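N-terminus Plasma serine protease inhibitor (Homo sapiens, PDB 3DY0) inhibits serine proteases of blood plasma and other body fluids in a heparin-dependent way, trapping them irreversibly through its cleavable reactive centre loop. Local coordinates at residues L16-F30 against I272-L285. Residues are numbered along the deposited sequence; the frame is centred on the assembly and turned at random. Where two conformers were deposited one is given.
Sequences LYRALASAAPSQNIF and IEGSYQLEKVLPSL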
ATOM      1  N   LEU A  16     -10.699   1.426  -2.099  1.00  9.13           N
ATOM      2  CA  LEU A  16      -9.872   0.330  -2.601  1.00  7.58           C
ATOM      3  C   LEU A  16      -9.851  -0.790  -1.565  1.00  9.04           C
ATOM      4  O   LEU A  16     -10.004  -1.968  -1.903  1.00  8.81           O
ATOM      5  CB  LEU A  16      -8.440   0.802  -2.888  1.00  8.72           C
ATOM      6  CG  LEU A  16      -7.472  -0.291  -3.363  1.00  9.56           C
ATOM      7  CD1 LEU A  16      -8.063  -1.054  -4.542  1.00 10.56           C
ATOM      8  CD2 LEU A  16      -6.146   0.346  -3.751  1.00 12.24           C
ATOM      9  N   TYR A  17      -9.668  -0.428  -0.301  1.00  8.71           N
ATOM     10  CA  TYR A  17      -9.651  -1.431   0.753  1.00  8.76           C
ATOM     11  C   TYR A  17     -10.928  -2.268   0.699  1.00  9.43           C
ATOM     12  O   TYR A  17     -10.879  -3.496   0.720  1.00  9.17           O
ATOM     13  CB  TYR A  17      -9.557  -0.783   2.137  1.00  8.17           C
ATOM     14  CG  TYR A  17      -9.738  -1.798   3.242  1.00  8.55           C
ATOM     15  CD1 TYR A  17      -8.655  -2.524   3.738  1.00  7.99           C
ATOM     16  CD2 TYR A  17     -11.016  -2.125   3.703  1.00  7.34           C
ATOM     17  CE1 TYR A  17      -8.843  -3.557   4.666  1.00  9.31           C
ATOM     18  CE2 TYR A  17     -11.214  -3.151   4.613  1.00  8.17           C
ATOM     19  CZ  TYR A  17     -10.129  -3.865   5.090  1.00  9.12           C
ATOM     20  OH  TYR A  17     -10.343  -4.905   5.963  1.00  8.73           O
ATOM     21  N   ARG A  18     -12.072  -1.594   0.643  1.00 10.00           N
ATOM     22  CA  ARG A  18     -13.349  -2.296   0.610  1.00 10.11           C
ATOM     23  C   ARG A  18     -13.516  -3.192  -0.615  1.00 11.36           C
ATOM     24  O   ARG A  18     -14.088  -4.276  -0.512  1.00 10.99           O
ATOM     25  CB  ARG A  18     -14.507  -1.298   0.719  1.00 10.64           C
ATOM     26  CG  ARG A  18     -14.737  -0.797   2.145  1.00  9.60           C
ATOM     27  CD  ARG A  18     -15.942   0.145   2.225  1.00  9.51           C
ATOM     28  NE  ARG A  18     -15.638   1.469   1.697  1.00 11.41           N
ATOM     29  CZ  ARG A  18     -15.108   2.457   2.412  1.00  9.00           C
ATOM     30  NH1 ARG A  18     -14.830   2.275   3.700  1.00 10.71           N
ATOM     31  NH2 ARG A  18     -14.850   3.623   1.839  1.00 10.46           N
ATOM     32  N   ALA A  19     -13.016  -2.751  -1.767  1.00 10.91           N
ATOM     33  CA  ALA A  19     -13.110  -3.561  -2.980  1.00 11.31           C
ATOM     34  C   ALA A  19     -12.313  -4.853  -2.790  1.00 13.03           C
ATOM     35  O   ALA A  19     -12.771  -5.941  -3.152  1.00 12.90           O
ATOM     36  CB  ALA A  19     -12.569  -2.781  -4.177  1.00 11.38           C
ATOM     37  N   LEU A  20     -11.116  -4.728  -2.221  1.00 10.38           N
ATOM     38  CA  LEU A  20     -10.269  -5.890  -1.977  1.00 10.68           C
ATOM     39  C   LEU A  20     -10.907  -6.826  -0.953  1.00 11.54           C
ATOM     40  O   LEU A  20     -10.926  -8.045  -1.138  1.00 11.06           O
ATOM     41  CB  LEU A  20      -8.889  -5.440  -1.482  1.00  9.79           C
ATOM     42  CG  LEU A  20      -8.065  -4.637  -2.491  1.00  9.71           C
ATOM     43  CD1 LEU A  20      -6.725  -4.263  -1.857  1.00 11.77           C
ATOM     44  CD2 LEU A  20      -7.858  -5.463  -3.761  1.00 13.20           C
ATOM     45  N   ALA A  21     -11.441  -6.253   0.122  1.00 12.25           N
ATOM     46  CA  ALA A  21     -12.075  -7.040   1.175  1.00 14.94           C
ATOM     47  C   ALA A  21     -13.284  -7.804   0.649  1.00 16.02           C
ATOM     48  O   ALA A  21     -13.496  -8.971   0.993  1.00 17.52           O
ATOM     49  CB  ALA A  21     -12.498  -6.127   2.321  1.00 14.53           C
ATOM     50  N   SER A  22     -14.076  -7.141  -0.184  1.00 15.62           N
ATOM     51  CA  SER A  22     -15.264  -7.761  -0.751  1.00 18.63           C
ATOM     52  C   SER A  22     -14.911  -8.859  -1.741  1.00 18.72           C
ATOM     53  O   SER A  22     -15.645  -9.840  -1.875  1.00 20.87           O
ATOM     54  CB  SER A  22     -16.132  -6.709  -1.440  1.00 18.53           C
ATOM     55  OG  SER A  22     -16.733  -5.851  -0.486  1.00 21.27           O
ATOM     56  N   ALA A  23     -13.783  -8.699  -2.425  1.00 17.78           N
ATOM     57  CA  ALA A  23     -13.345  -9.684  -3.410  1.00 17.94           C
ATOM     58  C   ALA A  23     -12.794 -10.954  -2.766  1.00 19.43           C
ATOM     59  O   ALA A  23     -12.734 -12.004  -3.408  1.00 20.01           O
ATOM     60  CB  ALA A  23     -12.294  -9.069  -4.325  1.00 19.00           C
ATOM     61  N   ALA A  24     -12.389 -10.858  -1.502  1.00 17.84           N
ATOM     62  CA  ALA A  24     -11.840 -12.008  -0.786  1.00 17.94           C
ATOM     63  C   ALA A  24     -12.267 -12.001   0.682  1.00 18.06           C
ATOM     64  O   ALA A  24     -11.484 -11.661   1.570  1.00 18.06           O
ATOM     65  CB  ALA A  24     -10.315 -12.008  -0.885  1.00 18.37           C
ATOM     66  N   PRO A  25     -13.517 -12.402   0.955  0.50 18.31           N
ATOM     67  CA  PRO A  25     -14.030 -12.434   2.327  0.50 18.71           C
ATOM     68  C   PRO A  25     -13.242 -13.361   3.254  0.50 18.83           C
ATOM     69  O   PRO A  25     -12.717 -14.388   2.826  0.50 19.75           O
ATOM     70  CB  PRO A  25     -15.479 -12.879   2.140  0.50 19.63           C
ATOM     71  CG  PRO A  25     -15.409 -13.744   0.917  0.50 17.88           C
ATOM     72  CD  PRO A  25     -14.511 -12.938   0.008  0.50 18.96           C
ATOM     73  N   SER A  26     -13.160 -12.971   4.523  0.50 18.88           N
ATOM     74  CA  SER A  26     -12.454 -13.726   5.555  0.50 19.59           C
ATOM     75  C   SER A  26     -10.978 -13.969   5.255  0.50 19.04           C
ATOM     76  O   SER A  26     -10.353 -14.832   5.872  0.50 20.37           O
ATOM     77  CB  SER A  26     -13.144 -15.074   5.808  0.50 20.37           C
ATOM     78  OG  SER A  26     -12.882 -15.997   4.764  0.50 22.86           O
ATOM     79  N   GLN A  27     -10.415 -13.214   4.318  1.00 17.13           N
ATOM     80  CA  GLN A  27      -9.005 -13.384   3.984  1.00 15.41           C
ATOM     81  C   GLN A  27      -8.180 -12.192   4.440  1.00 11.73           C
ATOM     82  O   GLN A  27      -8.709 -11.102   4.638  1.00 12.68           O
ATOM     83  CB  GLN A  27      -8.828 -13.556   2.473  1.00 17.84           C
ATOM     84  CG  GLN A  27      -9.503 -14.789   1.901  1.00 20.50           C
ATOM     85  CD  GLN A  27      -9.126 -16.052   2.645  1.00 23.45           C
ATOM     86  OE1 GLN A  27      -7.949 -16.304   2.909  1.00 25.22           O
ATOM     87  NE2 GLN A  27     -10.127 -16.862   2.979  1.00 24.71           N
ATOM     88  N   ASN A  28      -6.880 -12.407   4.612  1.00 11.62           N
ATOM     89  CA  ASN A  28      -6.001 -11.316   5.001  1.00 10.13           C
ATOM     90  C   ASN A  28      -5.958 -10.329   3.848  1.00  9.96           C
ATOM     91  O   ASN A  28      -6.060 -10.712   2.682  1.00 10.56           O
ATOM     92  CB  ASN A  28      -4.570 -11.804   5.253  1.00  8.98           C
ATOM     93  CG  ASN A  28      -4.451 -12.674   6.481  1.00  9.93           C
ATOM     94  OD1 ASN A  28      -5.159 -12.478   7.468  1.00 13.04           O
ATOM     95  ND2 ASN A  28      -3.533 -13.633   6.437  1.00 10.84           N
ATOM     96  N   ILE A  29      -5.804  -9.056   4.190  0.50  9.15           N
ATOM     97  CA  ILE A  29      -5.707  -7.989   3.206  0.50  9.47           C
ATOM     98  C   ILE A  29      -4.488  -7.175   3.593  0.50  9.10           C
ATOM     99  O   ILE A  29      -4.262  -6.919   4.773  0.50  9.55           O
ATOM    100  CB  ILE A  29      -6.915  -7.030   3.253  0.50  9.38           C
ATOM    101  CG1 ILE A  29      -8.211  -7.786   2.980  0.50 10.03           C
ATOM    102  CG2 ILE A  29      -6.726  -5.913   2.231  0.50  9.59           C
ATOM    103  CD1 ILE A  29      -9.437  -6.921   3.105  0.50 12.24           C
ATOM    104  N   PHE A  30      -3.686  -6.787   2.611  1.00  8.27           N
ATOM    105  CA  PHE A  30      -2.521  -5.961   2.902  1.00  8.91           C
ATOM    106  C   PHE A  30      -1.996  -5.290   1.653  1.00  8.63           C
ATOM    107  O   PHE A  30      -1.688  -5.952   0.661  1.00  9.06           O
ATOM    108  CB  PHE A  30      -1.393  -6.762   3.563  1.00  7.88           C
ATOM    109  CG  PHE A  30      -0.342  -5.886   4.192  1.00  8.85           C
ATOM    110  CD1 PHE A  30      -0.625  -5.173   5.357  1.00  8.17           C
ATOM    111  CD2 PHE A  30       0.895  -5.706   3.580  1.00  8.52           C
ATOM    112  CE1 PHE A  30       0.315  -4.287   5.896  1.00  8.97           C
ATOM    113  CE2 PHE A  30       1.839  -4.823   4.111  1.00 10.23           C
ATOM    114  CZ  PHE A  30       1.545  -4.112   5.271  1.00  9.32           C
ATOM    115  N   ILE A 272       1.866 -11.269   7.194  1.00 11.56           N
ATOM    116  CA  ILE A 272       0.836 -11.464   6.187  1.00 10.65           C
ATOM    117  C   ILE A 272       1.238 -10.768   4.904  1.00 11.18           C
ATOM    118  O   ILE A 272       2.212 -10.015   4.866  1.00 11.14           O
ATOM    119  CB  ILE A 272      -0.552 -10.937   6.630  1.00  9.63           C
ATOM    120  CG1 ILE A 272      -0.526  -9.418   6.810  1.00 10.94           C
ATOM    121  CG2 ILE A 272      -0.974 -11.624   7.923  1.00 11.79           C
ATOM    122  CD1 ILE A 272      -1.908  -8.809   6.940  1.00 12.46           C
ATOM    123  N   GLU A 273       0.487 -11.032   3.844  1.00 11.81           N
ATOM    124  CA  GLU A 273       0.794 -10.419   2.568  1.00 12.72           C
ATOM    125  C   GLU A 273      -0.431 -10.288   1.694  1.00 12.44           C
ATOM    126  O   GLU A 273      -1.478 -10.883   1.957  1.00 11.96           O
ATOM    127  CB  GLU A 273       1.856 -11.238   1.830  1.00 15.52           C
ATOM    128  CG  GLU A 273       1.446 -12.666   1.527  1.00 19.78           C
ATOM    129  CD  GLU A 273       2.520 -13.424   0.766  1.00 23.04           C
ATOM    130  OE1 GLU A 273       3.660 -13.507   1.271  1.00 27.82           O
ATOM    131  OE2 GLU A 273       2.223 -13.936  -0.334  1.00 27.61           O
ATOM    132  N   GLY A 274      -0.284  -9.483   0.653  1.00 10.35           N
ATOM    133  CA  GLY A 274      -1.359  -9.277  -0.288  1.00 10.56           C
ATOM    134  C   GLY A 274      -0.780  -9.289  -1.687  1.00 10.00           C
ATOM    135  O   GLY A 274       0.275  -8.711  -1.935  1.00 10.76           O
ATOM    136  N   SER A 275      -1.474  -9.962  -2.597  0.50 10.25           N
ATOM    137  CA  SER A 275      -1.053 -10.057  -3.989  0.50 10.40           C
ATOM    138  C   SER A 275      -2.287  -9.761  -4.828  0.50 10.29           C
ATOM    139  O   SER A 275      -3.251 -10.526  -4.803  0.50 11.88           O
ATOM    140  CB  SER A 275      -0.541 -11.466  -4.289  0.50 11.75           C
ATOM    141  OG  SER A 275      -0.146 -11.584  -5.641  0.50 13.15           O
ATOM    142  N   TYR A 276      -2.262  -8.656  -5.566  1.00  9.66           N
ATOM    143  CA  TYR A 276      -3.413  -8.271  -6.368  1.00 10.24           C
ATOM    144  C   TYR A 276      -3.185  -7.906  -7.822  1.00  9.97           C
ATOM    145  O   TYR A 276      -2.123  -7.425  -8.206  1.00 11.02           O
ATOM    146  CB  TYR A 276      -4.128  -7.086  -5.694  1.00  9.22           C
ATOM    147  CG  TYR A 276      -4.297  -7.254  -4.202  1.00  9.57           C
ATOM    148  CD1 TYR A 276      -3.392  -6.677  -3.306  1.00  7.54           C
ATOM    149  CD2 TYR A 276      -5.315  -8.052  -3.687  1.00  9.43           C
ATOM    150  CE1 TYR A 276      -3.501  -6.902  -1.927  1.00  9.99           C
ATOM    151  CE2 TYR A 276      -5.430  -8.285  -2.321  1.00 10.34           C
ATOM    152  CZ  TYR A 276      -4.519  -7.709  -1.446  1.00 11.21           C
ATOM    153  OH  TYR A 276      -4.624  -7.969  -0.098  1.00 10.08           O
ATOM    154  N   GLN A 277      -4.213  -8.159  -8.623  1.00 11.10           N
ATOM    155  CA  GLN A 277      -4.212  -7.793 -10.033  1.00 10.59           C
ATOM    156  C   GLN A 277      -5.185  -6.625  -9.991  1.00 10.02           C
ATOM    157  O   GLN A 277      -6.400  -6.791 -10.119  1.00 12.48           O
ATOM    158  CB  GLN A 277      -4.755  -8.938 -10.894  1.00 10.83           C
ATOM    159  CG  GLN A 277      -3.859 -10.170 -10.881  1.00 13.32           C
ATOM    160  CD  GLN A 277      -2.544  -9.974 -11.620  1.00 15.83           C
ATOM    161  OE1 GLN A 277      -1.524 -10.561 -11.252  1.00 18.32           O
ATOM    162  NE2 GLN A 277      -2.563  -9.163 -12.676  1.00 15.23           N
ATOM    163  N   LEU A 278      -4.638  -5.436  -9.770  1.00  9.56           N
ATOM    164  CA  LEU A 278      -5.446  -4.239  -9.634  1.00  9.11           C
ATOM    165  C   LEU A 278      -6.297  -3.861 -10.837  1.00 10.57           C
ATOM    166  O   LEU A 278      -7.284  -3.147 -10.689  1.00 12.52           O
ATOM    167  CB  LEU A 278      -4.553  -3.066  -9.222  1.00 10.10           C
ATOM    168  CG  LEU A 278      -3.856  -3.261  -7.868  1.00 10.93           C
ATOM    169  CD1 LEU A 278      -2.937  -2.079  -7.614  1.00 11.65           C
ATOM    170  CD2 LEU A 278      -4.880  -3.388  -6.741  1.00 11.91           C
ATOM    171  N   GLU A 279      -5.931  -4.340 -12.021  1.00 10.92           N
ATOM    172  CA  GLU A 279      -6.710  -4.010 -13.208  1.00 12.30           C
ATOM    173  C   GLU A 279      -8.116  -4.594 -13.099  1.00 13.61           C
ATOM    174  O   GLU A 279      -9.050  -4.117 -13.744  1.00 14.40           O
ATOM    175  CB  GLU A 279      -6.012  -4.510 -14.483  1.00 13.37           C
ATOM    176  CG  GLU A 279      -5.996  -6.014 -14.694  1.00 13.30           C
ATOM    177  CD  GLU A 279      -4.892  -6.725 -13.944  1.00 12.42           C
ATOM    178  OE1 GLU A 279      -4.752  -7.952 -14.151  1.00 13.63           O
ATOM    179  OE2 GLU A 279      -4.160  -6.073 -13.160  1.00 12.03           O
ATOM    180  N   LYS A 280      -8.270  -5.616 -12.265  1.00 13.30           N
ATOM    181  CA  LYS A 280      -9.576  -6.243 -12.082  1.00 15.75           C
ATOM    182  C   LYS A 280     -10.351  -5.565 -10.958  1.00 15.43           C
ATOM    183  O   LYS A 280     -11.570  -5.716 -10.852  1.00 19.11           O
ATOM    184  CB  LYS A 280      -9.404  -7.729 -11.761  1.00 15.79           C
ATOM    185  CG  LYS A 280      -8.706  -8.522 -12.851  1.00 19.06           C
ATOM    186  N   VAL A 281      -9.636  -4.800 -10.139  1.00 14.05           N
ATOM    187  CA  VAL A 281     -10.221  -4.119  -8.992  1.00 14.01           C
ATOM    188  C   VAL A 281     -10.521  -2.635  -9.195  1.00 12.39           C
ATOM    189  O   VAL A 281     -11.590  -2.152  -8.820  1.00 12.98           O
ATOM    190  CB  VAL A 281      -9.282  -4.249  -7.766  1.00 14.77           C
ATOM    191  CG1 VAL A 281      -9.909  -3.603  -6.548  1.00 17.63           C
ATOM    192  CG2 VAL A 281      -8.972  -5.722  -7.505  1.00 16.90           C
ATOM    193  N   LEU A 282      -9.579  -1.914  -9.790  1.00 12.04           N
ATOM    194  CA  LEU A 282      -9.749  -0.480  -9.986  1.00 13.92           C
ATOM    195  C   LEU A 282     -11.023  -0.038 -10.707  1.00 13.32           C
ATOM    196  O   LEU A 282     -11.515   1.069 -10.479  1.00 12.32           O
ATOM    197  CB  LEU A 282      -8.495   0.097 -10.649  1.00 13.04           C
ATOM    198  CG  LEU A 282      -7.300   0.064  -9.684  1.00 14.92           C
ATOM    199  CD1 LEU A 282      -6.025   0.447 -10.407  1.00 14.27           C
ATOM    200  CD2 LEU A 282      -7.560   1.007  -8.516  1.00 16.71           C
ATOM    201  N   PRO A 283     -11.572  -0.878 -11.600  1.00 12.94           N
ATOM    202  CA  PRO A 283     -12.801  -0.422 -12.253  1.00 15.18           C
ATOM    203  C   PRO A 283     -13.890  -0.139 -11.208  1.00 16.21           C
ATOM    204  O   PRO A 283     -14.831   0.610 -11.468  1.00 16.11           O
ATOM    205  CB  PRO A 283     -13.147  -1.590 -13.170  1.00 14.35           C
ATOM    206  CG  PRO A 283     -11.797  -2.062 -13.599  1.00 14.36           C
ATOM    207  CD  PRO A 283     -11.005  -2.045 -12.300  1.00 12.44           C
ATOM    208  N   SER A 284     -13.746  -0.735 -10.023  1.00 16.70           N
ATOM    209  CA  SER A 284     -14.707  -0.533  -8.938  1.00 16.97           C
ATOM    210  C   SER A 284     -14.618   0.890  -8.403  1.00 16.53           C
ATOM    211  O   SER A 284     -15.531   1.368  -7.724  1.00 17.20           O
ATOM    212  CB  SER A 284     -14.451  -1.521  -7.795  1.00 18.38           C
ATOM    213  OG  SER A 284     -14.757  -2.842  -8.194  1.00 21.82           O
ATOM    214  N   LEU A 285     -13.504   1.552  -8.693  1.00 14.93           N
ATOM    215  CA  LEU A 285     -13.291   2.931  -8.276  1.00 13.29           C
ATOM    216  C   LEU A 285     -13.464   3.859  -9.476  1.00 13.51           C
ATOM    217  O   LEU A 285     -13.086   5.031  -9.434  1.00 13.74           O
ATOM    218  CB  LEU A 285     -11.889   3.111  -7.682  1.00 12.73           C
ATOM    219  CG  LEU A 285     -11.725   2.738  -6.204  1.00 12.96           C
ATOM    220  CD1 LEU A 285     -11.944   1.248  -6.012  1.00 14.91           C
ATOM    221  CD2 LEU A 285     -10.337   3.149  -5.733  1.00 14.34           C
TER
HETATM  222  O   HOH W   1      -1.420 -13.374   4.217  1.00 12.02           O
HETATM  223  O   HOH W   2      -5.500 -10.382   0.190  1.00 22.04           O
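Leu20, on helix 12-23, and Tyr276 form the tight centre of this contact in the serpin fold, where an N-terminal helix packs on the end of strand 259-277, at the edge of the large sheet next to strand 307-319, and on the turn that follows. Leu20 CD1 stands 4.1 Å from the centroid of the Tyr276 ring, a CH-pi contact over its face; the other methyl, Leu20 CD2, meets Tyr276 CD2 at 3.6 Å and also touches Val281 CG2. Leu16 and Ala19 of the helix meet Val281 and Leu285 of the turn. Val281, with CG1 anti to its backbone N (chi1 -177°), sets that methyl against both Ala19 CB and Leu16 CD1, and the short alanine lets the turn come close. Phe30 CB packs on Ile272 CD1 at 4.0 Å. Gly274, lacking a side chain, admits the buried Phe30 O to 3.5 Å from Gly274 CA; this oxygen has no conventional hydrogen-bond partner.

The contact opens to water at Asn28 and the exposed Glu273: one water accepts from Asn28 ND2 and Glu273 N. Asn28 OD1 is held by two hydrogen bonds from the backbone of the bound peptide, a separate chain, whose strand pairs antiparallel with Ile29 and Phe30. A second water joins Asn28 O to Tyr276 OH. Tyrosine suits this border: its ring is apolar enough for Leu20, and Tyr276 OH accepts a nearly straight bond from Phe30 N (3.1 Å, 166° at the hydrogen).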